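Local structure of uncharacterized protein YGR203W (Saccharomyces cerevisiae, 3FS5) at residues 102-107 / 116-121; 123-128 / 137-142. The protein acts as a protein phosphatase of the Cdc25-like family and is built on a rhodanese-type fold. One frame throughout, in Å; residues are numbered along the deposited sequence.

Both contacts are buried, and they lie on opposite sides of the chain's centre, with about 21 Å between their own centres. Interaction 1 holds helix 96-106 against strand 116-121 of the parallel sheet. Interaction 2 begins just after that strand, where helix 124-132 meets the 137-142 segment and its short strand 139-140. They share no helix or strand, but strand 116-121 and helix 124-132 follow each other in the chain. Their chemistry differs. Interaction 1 belongs to the core and joins three leucines by apolar side-chain packing. Interaction 2 lies farther from the centre and adds aromatic rings and one hydrogen bond to its apolar packing.

Interaction 1: residues 102-107 / 116-121; sequences MLLLRS and CRLWVL
Leu104 and Leu105 meet Leu118 with no flat group between them, so no ring face or edge is used across this contact. The aromatic ring of the strand segment belongs to Trp119. It makes no contact with the helix segment and meets Trp20 edge-to-face.

The contact centres on Leu118, whose two methyls are shared between two helix residues. CD1 of Leu118 packs 3.6 Å from CB of Leu105. The same CD1 is 4.1 Å from the CD1 methyl of Leu105, so it touches both the root and one tip of that side chain. The other branch works separately. CD2 of Leu118 meets CD2 of Leu104 methyl to methyl at 3.7 Å. Leu118 sets CG anti to its carbonyl carbon (chi1 -56°), which places its two methyls against Leu105 and Leu104. On Leu104, CG is anti to the amide nitrogen (chi1 177°), which brings CD2 against CD2 of Leu118.

Phe88 of strand 84-88 touches both Leu104 and Leu118, Leu73 of helix 63-78 also touches Leu104, and Leu113 packs on Leu105.

Within the 102-107 segment, the carbonyl oxygen of Leu104 accepts from Ser107 OG at 2.8 Å and from Ser107 N at 3.0 Å. The hydroxyl lies 20° from the carbonyl plane.

Strand 84-88, helix 96-106 and strand 116-121 form a beta-alpha-beta crossover between neighbouring parallel strands, as expected in a rhodanese fold.

Backbone hydrogen bonds of strand 116-121 go to the adjoining strands, as with Leu118 to Lys10. Helix and strand therefore meet here through apolar side chains, and their fit rests on shape and the exclusion of water rather than on directed bonds.

Interaction 2: residues 123-128 / 137-142; sequences GGFSRW and SVTAGY
Trp128 and Thr139 make the one hydrogen bond of this contact. Indole NE1 donates to OG1 of Thr139 at 3.0 Å, with an N-H...O angle of 150°. The oxygen lies near the ring edge, 18° out of the indole plane. OG1 is also hydrogen-bonded to the carbonyl oxygen of Tyr132, so two bonds grip this buried hydroxyl.

The apolar contacts flank this bond. CZ2 of Trp128 packs 3.7 Å from CG2 of Val138, while CB of Val138 lies at the indole edge, in plane. Thr139 divides its branches. Its OG1, beside the backbone N (chi1 -60°), serves the indole, and its CG2 methyl comes to the edge of the Phe125 ring, 4.0 Å from CZ. A leucine in place of Trp128 would probably leave Thr139 OG1 without its indole donor and open a gap beside Val138 where the indole benzo ring packs.

Ile48 and Met21 also touch Trp128. Strand 139-140 pairs antiparallel with strand 47-48. The contact thus fastens the segment after helix 124-132 back onto that helix, which itself follows strand 116-121 of the parallel sheet in this rhodanese-like alpha/beta fold.

Interaction 1: residues 102-107 / 116-121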
ATOM      1  N   MET A 102       1.946 -11.093  -0.069  1.00 17.22           N
ATOM      2  CA  MET A 102       1.880 -12.521   0.244  1.00 19.39           C
ATOM      3  C   MET A 102       2.267 -12.793   1.698  1.00 19.08           C
ATOM      4  O   MET A 102       1.739 -13.715   2.328  1.00 18.75           O
ATOM      5  CB  MET A 102       2.787 -13.328  -0.693  1.00 21.23           C
ATOM      6  CG  MET A 102       2.238 -13.492  -2.105  1.00 23.07           C
ATOM      7  SD  MET A 102       0.574 -14.222  -2.136  1.00 27.71           S
ATOM      8  CE  MET A 102       0.938 -15.960  -1.897  1.00 26.56           C
ATOM      9  N   LEU A 103       3.192 -11.995   2.223  1.00 19.37           N
ATOM     10  CA  LEU A 103       3.630 -12.148   3.608  1.00 21.66           C
ATOM     11  C   LEU A 103       2.461 -11.900   4.549  1.00 21.74           C
ATOM     12  O   LEU A 103       2.258 -12.646   5.504  1.00 22.07           O
ATOM     13  CB  LEU A 103       4.759 -11.165   3.937  1.00 24.50           C
ATOM     14  CG  LEU A 103       6.169 -11.506   3.453  1.00 27.90           C
ATOM     15  CD1 LEU A 103       7.114 -10.355   3.788  1.00 29.28           C
ATOM     16  CD2 LEU A 103       6.642 -12.795   4.121  1.00 29.23           C
ATOM     17  N   LEU A 104       1.697 -10.845   4.276  1.00 21.00           N
ATOM     18  CA  LEU A 104       0.541 -10.522   5.100  1.00 20.76           C
ATOM     19  C   LEU A 104      -0.541 -11.581   4.930  1.00 20.81           C
ATOM     20  O   LEU A 104      -1.126 -12.043   5.907  1.00 19.28           O
ATOM     21  CB  LEU A 104      -0.035  -9.160   4.726  1.00 20.15           C
ATOM     22  CG  LEU A 104      -1.301  -8.783   5.510  1.00 22.32           C
ATOM     23  CD1 LEU A 104      -0.949  -8.598   6.981  1.00 25.76           C
ATOM     24  CD2 LEU A 104      -1.911  -7.515   4.949  1.00 23.33           C
ATOM     25  N   LEU A 105      -0.806 -11.953   3.683  1.00 19.45           N
ATOM     26  CA  LEU A 105      -1.820 -12.951   3.379  1.00 21.38           C
ATOM     27  C   LEU A 105      -1.576 -14.253   4.124  1.00 22.93           C
ATOM     28  O   LEU A 105      -2.493 -14.813   4.725  1.00 23.16           O
ATOM     29  CB  LEU A 105      -1.859 -13.225   1.873  1.00 21.35           C
ATOM     30  CG  LEU A 105      -2.878 -14.257   1.378  1.00 23.15           C
ATOM     31  CD1 LEU A 105      -4.287 -13.849   1.787  1.00 22.10           C
ATOM     32  CD2 LEU A 105      -2.779 -14.374  -0.136  1.00 23.02           C
ATOM     33  N   ARG A 106      -0.336 -14.729   4.089  1.00 22.98           N
ATOM     34  CA  ARG A 106       0.004 -15.975   4.754  1.00 25.62           C
ATOM     35  C   ARG A 106      -0.066 -15.891   6.277  1.00 25.05           C
ATOM     36  O   ARG A 106      -0.119 -16.921   6.950  1.00 25.19           O
ATOM     37  CB  ARG A 106       1.396 -16.447   4.310  1.00 26.12           C
ATOM     38  CG  ARG A 106       1.471 -16.855   2.836  1.00 31.59           C
ATOM     39  CD  ARG A 106       0.528 -18.010   2.549  1.00 35.34           C
ATOM     40  NE  ARG A 106       0.424 -18.351   1.129  1.00 37.97           N
ATOM     41  CZ  ARG A 106       1.416 -18.839   0.390  1.00 39.29           C
ATOM     42  NH1 ARG A 106       1.210 -19.119  -0.889  1.00 39.65           N
ATOM     43  NH2 ARG A 106       2.613 -19.041   0.923  1.00 41.49           N
ATOM     44  N   SER A 107      -0.087 -14.678   6.823  1.00 24.76           N
ATOM     45  CA  SER A 107      -0.152 -14.515   8.273  1.00 25.63           C
ATOM     46  C   SER A 107      -1.583 -14.406   8.786  1.00 25.24           C
ATOM     47  O   SER A 107      -1.803 -14.339   9.994  1.00 23.97           O
ATOM     48  CB  SER A 107       0.643 -13.279   8.720  1.00 27.09           C
ATOM     49  OG  SER A 107      -0.066 -12.080   8.449  1.00 32.02           O
ATOM     50  N   CYS A 116      -9.946  -8.572   4.827  1.00 23.80           N
ATOM     51  CA  CYS A 116      -9.072  -7.743   3.998  1.00 23.77           C
ATOM     52  C   CYS A 116      -9.114  -8.111   2.522  1.00 22.10           C
ATOM     53  O   CYS A 116      -9.484  -9.226   2.157  1.00 22.42           O
ATOM     54  CB  CYS A 116      -7.610  -7.876   4.454  1.00 26.19           C
ATOM     55  SG  CYS A 116      -7.239  -7.380   6.142  1.00 34.02           S
ATOM     56  N   ARG A 117      -8.729  -7.148   1.687  1.00 20.63           N
ATOM     57  CA  ARG A 117      -8.617  -7.331   0.242  1.00 20.26           C
ATOM     58  C   ARG A 117      -7.212  -6.789   0.017  1.00 18.01           C
ATOM     59  O   ARG A 117      -6.888  -5.713   0.501  1.00 16.58           O
ATOM     60  CB  ARG A 117      -9.628  -6.479  -0.532  1.00 20.63           C
ATOM     61  CG  ARG A 117     -11.089  -6.781  -0.238  1.00 26.69           C
ATOM     62  CD  ARG A 117     -12.004  -5.922  -1.111  1.00 28.44           C
ATOM     63  NE  ARG A 117     -13.348  -5.822  -0.554  1.00 32.10           N
ATOM     64  CZ  ARG A 117     -14.200  -6.837  -0.463  1.00 33.40           C
ATOM     65  NH1 ARG A 117     -15.403  -6.651   0.070  1.00 33.11           N
ATOM     66  NH2 ARG A 117     -13.854  -8.032  -0.918  1.00 33.29           N
ATOM     67  N   LEU A 118      -6.372  -7.528  -0.695  1.00 16.13           N
ATOM     68  CA  LEU A 118      -5.001  -7.082  -0.903  1.00 18.17           C
ATOM     69  C   LEU A 118      -4.728  -6.566  -2.307  1.00 17.12           C
ATOM     70  O   LEU A 118      -5.074  -7.217  -3.293  1.00 16.85           O
ATOM     71  CB  LEU A 118      -4.033  -8.222  -0.578  1.00 18.42           C
ATOM     72  CG  LEU A 118      -4.167  -8.813   0.827  1.00 23.80           C
ATOM     73  CD1 LEU A 118      -3.168  -9.953   0.999  1.00 24.94           C
ATOM     74  CD2 LEU A 118      -3.928  -7.728   1.872  1.00 21.04           C
ATOM     75  N   TRP A 119      -4.100  -5.395  -2.380  1.00 15.35           N
ATOM     76  CA  TRP A 119      -3.753  -4.778  -3.655  1.00 14.25           C
ATOM     77  C   TRP A 119      -2.290  -4.355  -3.722  1.00 15.35           C
ATOM     78  O   TRP A 119      -1.638  -4.131  -2.696  1.00 17.65           O
ATOM     79  CB  TRP A 119      -4.573  -3.508  -3.907  1.00 14.71           C
ATOM     80  CG  TRP A 119      -6.054  -3.645  -3.823  1.00 15.89           C
ATOM     81  CD1 TRP A 119      -6.814  -3.695  -2.690  1.00 15.94           C
ATOM     82  CD2 TRP A 119      -6.963  -3.702  -4.923  1.00 19.05           C
ATOM     83  NE1 TRP A 119      -8.147  -3.776  -3.018  1.00 18.09           N
ATOM     84  CE2 TRP A 119      -8.267  -3.783  -4.384  1.00 19.16           C
ATOM     85  CE3 TRP A 119      -6.803  -3.689  -6.315  1.00 18.01           C
ATOM     86  CZ2 TRP A 119      -9.408  -3.851  -5.189  1.00 19.66           C
ATOM     87  CZ3 TRP A 119      -7.937  -3.755  -7.117  1.00 21.87           C
ATOM     88  CH2 TRP A 119      -9.224  -3.835  -6.549  1.00 23.23           C
ATOM     89  N   VAL A 120      -1.795  -4.233  -4.947  1.00 14.14           N
ATOM     90  CA  VAL A 120      -0.447  -3.748  -5.211  1.00 14.82           C
ATOM     91  C   VAL A 120      -0.642  -2.592  -6.194  1.00 15.92           C
ATOM     92  O   VAL A 120      -1.384  -2.718  -7.173  1.00 15.95           O
ATOM     93  CB  VAL A 120       0.449  -4.809  -5.881  1.00 15.82           C
ATOM     94  CG1 VAL A 120       1.779  -4.173  -6.298  1.00 13.07           C
ATOM     95  CG2 VAL A 120       0.702  -5.966  -4.920  1.00 14.90           C
ATOM     96  N   LEU A 121       0.003  -1.465  -5.924  1.00 14.64           N
ATOM     97  CA  LEU A 121      -0.100  -0.303  -6.795  1.00 15.37           C
ATOM     98  C   LEU A 121       0.873  -0.454  -7.964  1.00 16.70           C
ATOM     99  O   LEU A 121       2.091  -0.417  -7.774  1.00 13.68           O
ATOM    100  CB  LEU A 121       0.231   0.967  -6.004  1.00 16.64           C
ATOM    101  CG  LEU A 121       0.259   2.288  -6.775  1.00 17.29           C
ATOM    102  CD1 LEU A 121      -1.139   2.607  -7.317  1.00 18.60           C
ATOM    103  CD2 LEU A 121       0.740   3.397  -5.854  1.00 18.69           C
TER

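Interaction 2: residues 123-128 / 137-142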
ATOM      1  N   GLY A 123       3.372   0.176 -10.742  1.00 18.85           N
ATOM      2  CA  GLY A 123       4.296   1.263 -11.010  1.00 18.48           C
ATOM      3  C   GLY A 123       5.023   1.856  -9.817  1.00 18.07           C
ATOM      4  O   GLY A 123       5.987   2.594  -9.996  1.00 18.31           O
ATOM      5  N   GLY A 124       4.557   1.551  -8.608  1.00 16.15           N
ATOM      6  CA  GLY A 124       5.202   2.061  -7.411  1.00 17.88           C
ATOM      7  C   GLY A 124       5.128   3.567  -7.271  1.00 19.16           C
ATOM      8  O   GLY A 124       4.393   4.242  -8.007  1.00 16.88           O
ATOM      9  N   PHE A 125       5.900   4.106  -6.331  1.00 18.50           N
ATOM     10  CA  PHE A 125       5.886   5.539  -6.107  1.00 19.06           C
ATOM     11  C   PHE A 125       6.418   6.302  -7.308  1.00 19.30           C
ATOM     12  O   PHE A 125       6.020   7.434  -7.545  1.00 20.30           O
ATOM     13  CB  PHE A 125       6.703   5.916  -4.870  1.00 16.43           C
ATOM     14  CG  PHE A 125       6.511   7.345  -4.449  1.00 17.59           C
ATOM     15  CD1 PHE A 125       5.297   7.759  -3.913  1.00 14.61           C
ATOM     16  CD2 PHE A 125       7.514   8.290  -4.659  1.00 14.75           C
ATOM     17  CE1 PHE A 125       5.078   9.094  -3.597  1.00 16.85           C
ATOM     18  CE2 PHE A 125       7.307   9.634  -4.347  1.00 15.97           C
ATOM     19  CZ  PHE A 125       6.083  10.037  -3.815  1.00 18.79           C
ATOM     20  N   SER A 126       7.322   5.682  -8.057  1.00 19.04           N
ATOM     21  CA  SER A 126       7.888   6.319  -9.233  1.00 21.47           C
ATOM     22  C   SER A 126       6.806   6.718 -10.237  1.00 20.79           C
ATOM     23  O   SER A 126       6.820   7.837 -10.753  1.00 22.32           O
ATOM     24  CB  SER A 126       8.900   5.394  -9.906  1.00 23.64           C
ATOM     25  OG  SER A 126       9.494   6.034 -11.019  1.00 29.23           O
ATOM     26  N   ARG A 127       5.864   5.824 -10.521  1.00 21.75           N
ATOM     27  CA  ARG A 127       4.813   6.180 -11.467  1.00 22.37           C
ATOM     28  C   ARG A 127       3.876   7.175 -10.803  1.00 22.11           C
ATOM     29  O   ARG A 127       3.410   8.122 -11.434  1.00 19.86           O
ATOM     30  CB  ARG A 127       4.011   4.961 -11.933  1.00 24.17           C
ATOM     31  CG  ARG A 127       3.435   5.190 -13.327  1.00 32.58           C
ATOM     32  CD  ARG A 127       1.979   4.785 -13.490  1.00 36.72           C
ATOM     33  NE  ARG A 127       1.789   3.342 -13.582  1.00 42.11           N
ATOM     34  CZ  ARG A 127       0.701   2.766 -14.089  1.00 43.24           C
ATOM     35  NH1 ARG A 127       0.606   1.443 -14.129  1.00 42.79           N
ATOM     36  NH2 ARG A 127      -0.286   3.510 -14.573  1.00 44.16           N
ATOM     37  N   TRP A 128       3.605   6.958  -9.518  1.00 20.00           N
ATOM     38  CA  TRP A 128       2.730   7.852  -8.775  1.00 21.02           C
ATOM     39  C   TRP A 128       3.180   9.310  -8.869  1.00 20.18           C
ATOM     40  O   TRP A 128       2.396  10.181  -9.248  1.00 18.42           O
ATOM     41  CB  TRP A 128       2.667   7.433  -7.302  1.00 19.70           C
ATOM     42  CG  TRP A 128       1.832   8.347  -6.449  1.00 19.57           C
ATOM     43  CD1 TRP A 128       2.266   9.413  -5.719  1.00 18.81           C
ATOM     44  CD2 TRP A 128       0.411   8.292  -6.273  1.00 19.42           C
ATOM     45  NE1 TRP A 128       1.205  10.029  -5.098  1.00 18.12           N
ATOM     46  CE2 TRP A 128       0.055   9.360  -5.421  1.00 19.53           C
ATOM     47  CE3 TRP A 128      -0.598   7.444  -6.755  1.00 20.45           C
ATOM     48  CZ2 TRP A 128      -1.270   9.605  -5.037  1.00 20.81           C
ATOM     49  CZ3 TRP A 128      -1.917   7.688  -6.375  1.00 20.26           C
ATOM     50  CH2 TRP A 128      -2.238   8.763  -5.523  1.00 19.36           C
ATOM     51  N   SER A 137      -2.327  17.501  -1.969  1.00 29.09           N
ATOM     52  CA  SER A 137      -3.445  16.825  -1.326  1.00 28.51           C
ATOM     53  C   SER A 137      -3.312  15.307  -1.262  1.00 27.77           C
ATOM     54  O   SER A 137      -3.993  14.664  -0.464  1.00 28.73           O
ATOM     55  CB  SER A 137      -4.766  17.199  -2.017  1.00 28.74           C
ATOM     56  OG  SER A 137      -4.844  16.686  -3.335  1.00 33.01           O
ATOM     57  N   VAL A 138      -2.438  14.729  -2.085  1.00 25.69           N
ATOM     58  CA  VAL A 138      -2.263  13.277  -2.089  1.00 24.62           C
ATOM     59  C   VAL A 138      -0.815  12.805  -1.921  1.00 23.89           C
ATOM     60  O   VAL A 138      -0.569  11.623  -1.682  1.00 23.77           O
ATOM     61  CB  VAL A 138      -2.836  12.641  -3.384  1.00 23.50           C
ATOM     62  CG1 VAL A 138      -4.336  12.894  -3.466  1.00 24.76           C
ATOM     63  CG2 VAL A 138      -2.131  13.205  -4.609  1.00 23.30           C
ATOM     64  N   THR A 139       0.137  13.724  -2.045  1.00 23.61           N
ATOM     65  CA  THR A 139       1.552  13.385  -1.907  1.00 23.17           C
ATOM     66  C   THR A 139       2.202  14.226  -0.816  1.00 22.78           C
ATOM     67  O   THR A 139       2.033  15.444  -0.784  1.00 24.72           O
ATOM     68  CB  THR A 139       2.307  13.622  -3.227  1.00 21.70           C
ATOM     69  OG1 THR A 139       1.728  12.812  -4.251  1.00 21.06           O
ATOM     70  CG2 THR A 139       3.786  13.262  -3.079  1.00 22.13           C
ATOM     71  N   ALA A 140       2.954  13.575   0.066  1.00 21.96           N
ATOM     72  CA  ALA A 140       3.619  14.262   1.170  1.00 22.85           C
ATOM     73  C   ALA A 140       5.141  14.149   1.122  1.00 22.87           C
ATOM     74  O   ALA A 140       5.685  13.141   0.670  1.00 22.35           O
ATOM     75  CB  ALA A 140       3.105  13.716   2.496  1.00 22.94           C
ATOM     76  N   GLY A 141       5.815  15.194   1.600  1.00 23.08           N
ATOM     77  CA  GLY A 141       7.269  15.218   1.638  1.00 22.84           C
ATOM     78  C   GLY A 141       7.973  15.089   0.299  1.00 22.86           C
ATOM     79  O   GLY A 141       9.103  14.605   0.232  1.00 23.93           O
ATOM     80  N   TYR A 142       7.325  15.541  -0.766  1.00 21.61           N
ATOM     81  CA  TYR A 142       7.896  15.443  -2.102  1.00 23.19           C
ATOM     82  C   TYR A 142       9.070  16.398  -2.315  1.00 24.96           C
ATOM     83  O   TYR A 142       8.997  17.578  -1.965  1.00 24.49           O
ATOM     84  CB  TYR A 142       6.815  15.717  -3.142  1.00 21.55           C
ATOM     85  CG  TYR A 142       7.247  15.483  -4.568  1.00 23.93           C
ATOM     86  CD1 TYR A 142       7.723  14.236  -4.977  1.00 22.74           C
ATOM     87  CD2 TYR A 142       7.132  16.492  -5.523  1.00 22.95           C
ATOM     88  CE1 TYR A 142       8.068  13.998  -6.306  1.00 23.17           C
ATOM     89  CE2 TYR A 142       7.474  16.264  -6.852  1.00 23.96           C
ATOM     90  CZ  TYR A 142       7.938  15.017  -7.235  1.00 25.06           C
ATOM     91  OH  TYR A 142       8.260  14.785  -8.553  1.00 26.56           O
TER